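Local atomic coordinates of ABC-type transport system, sugar-family extracellular solute-binding protein (Peptoclostridium difficile 630, PDB entry 6HNI), a protein that binds tyrosine, probably for delivery to an ABC transporter, and also has adhesive properties. Residues V113-P116 with V117-G120. The protein carries 1 engineered substitution. Residues are numbered along the deposited sequence; the frame is centred on the assembly and turned at random.
Sequences VSDP and VAAG. With TYR (tyrosine), chain B.
Asp115 OD1 is gripped by two donors, the backbone N of Ala118 at 2.9 Å and a water at 2.7 Å. The Ala118 N-H approaches fairly straight (160°) but from above the carboxylate plane, 52° out of it. The same water accepts a longer bond, 3.3 Å, from Val117 N. With CG anti to its own N (chi1 -163°), the carboxylate turns back over the turn that follows, and the methyl of Ala118 packs against it, CB lying 3.5 Å from Asp115 CG. The main chain of Asp115 takes part as well: its O accepts from Ala119 N at 3.0 Å. Side-chain and backbone oxygens of one residue thus hold successive amides, an Asx motif. Gly120 N closes a type I turn onto Val117 O before Gly120 itself adopts positive phi. Just upstream, after strand 108-113, Ser114 binds the tyrosine ligand, its N donating to OXT of the carboxylate and Ser114 OG accepting from N of the ligand at 2.9 Å. The Ala118 amide and the water donating to OD1 would favour the charged carboxylate, and the two Asp115 oxygens together probably help fix the course of the chain as it leaves the pocket.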
loop_
_atom_site.group_PDB
_atom_site.type_symbol
_atom_site.label_atom_id
_atom_site.label_comp_id
_atom_site.label_asym_id
_atom_site.label_seq_id
_atom_site.Cartn_x
_atom_site.Cartn_y
_atom_site.Cartn_z
ATOM N N VAL A 113 1.686 1.189 5.664
ATOM C CA VAL A 113 2.135 -0.019 6.351
ATOM C C VAL A 113 0.908 -0.783 6.754
ATOM O O VAL A 113 0.079 -0.349 7.517
ATOM C CB VAL A 113 2.998 0.299 7.576
ATOM C CG1 VAL A 113 3.286 -0.928 8.434
ATOM C CG2 VAL A 113 4.259 0.977 7.140
ATOM N N SER A 114 0.769 -2.039 6.223
ATOM C CA SER A 114 -0.453 -2.767 6.427
ATOM C C SER A 114 -0.678 -3.196 7.848
ATOM O O SER A 114 -1.805 -3.153 8.339
ATOM C CB SER A 114 -0.492 -4.046 5.530
ATOM O OG SER A 114 -0.398 -3.743 4.178
ATOM N N ASP A 115 0.382 -3.672 8.486
ATOM C CA ASP A 115 0.330 -4.319 9.815
ATOM C C ASP A 115 1.598 -3.946 10.562
ATOM O O ASP A 115 2.617 -4.602 10.535
ATOM C CB ASP A 115 0.162 -5.835 9.706
ATOM C CG ASP A 115 -0.307 -6.488 11.036
ATOM O OD1 ASP A 115 0.174 -6.093 12.144
ATOM O OD2 ASP A 115 -1.107 -7.453 10.941
ATOM N N PRO A 116 1.545 -2.767 11.266
ATOM C CA PRO A 116 2.703 -2.328 11.973
ATOM C C PRO A 116 3.200 -3.226 13.076
ATOM O O PRO A 116 4.395 -3.317 13.306
ATOM C CB PRO A 116 2.236 -0.965 12.559
ATOM C CG PRO A 116 1.185 -0.515 11.634
ATOM C CD PRO A 116 0.495 -1.742 11.170
ATOM N N VAL A 117 2.294 -3.913 13.746
ATOM C CA VAL A 117 2.680 -4.869 14.789
ATOM C C VAL A 117 3.406 -6.096 14.191
ATOM O O VAL A 117 4.460 -6.495 14.624
ATOM C CB VAL A 117 1.457 -5.307 15.615
ATOM C CG1 VAL A 117 1.825 -6.429 16.568
ATOM C CG2 VAL A 117 0.883 -4.121 16.380
ATOM N N ALA A 118 2.847 -6.618 13.126
ATOM C CA ALA A 118 3.489 -7.796 12.501
ATOM C C ALA A 118 4.846 -7.482 11.892
ATOM O O ALA A 118 5.731 -8.345 11.789
ATOM C CB ALA A 118 2.573 -8.433 11.429
ATOM N N ALA A 119 5.011 -6.224 11.483
ATOM C CA ALA A 119 6.275 -5.743 10.955
ATOM C C ALA A 119 7.296 -5.427 12.044
ATOM O O ALA A 119 8.438 -5.089 11.719
ATOM C CB ALA A 119 6.064 -4.520 10.084
ATOM N N GLY A 120 6.907 -5.545 13.312
ATOM C CA GLY A 120 7.842 -5.330 14.423
ATOM C C GLY A 120 8.089 -3.866 14.787
ATOM O O GLY A 120 9.028 -3.591 15.500
HETATM N N TYR B . 0.723 -1.938 2.245
HETATM C CA TYR B . 2.072 -1.898 1.654
HETATM C C TYR B . 3.113 -2.030 2.754
HETATM O O TYR B . 4.291 -1.859 2.462
HETATM C CB TYR B . 2.269 -0.708 0.692
HETATM C CG TYR B . 1.402 -0.796 -0.520
HETATM C CD1 TYR B . 1.632 -1.829 -1.476
HETATM C CD2 TYR B . 0.336 0.020 -0.751
HETATM C CE1 TYR B . 0.794 -1.973 -2.551
HETATM C CE2 TYR B . -0.514 -0.110 -1.828
HETATM C CZ TYR B . -0.280 -1.149 -2.759
HETATM O OH TYR B . -1.125 -1.303 -3.840
HETATM O OXT TYR B . 2.784 -2.393 3.865
HETATM O O HOH W 1 -0.962 -4.011 13.406
#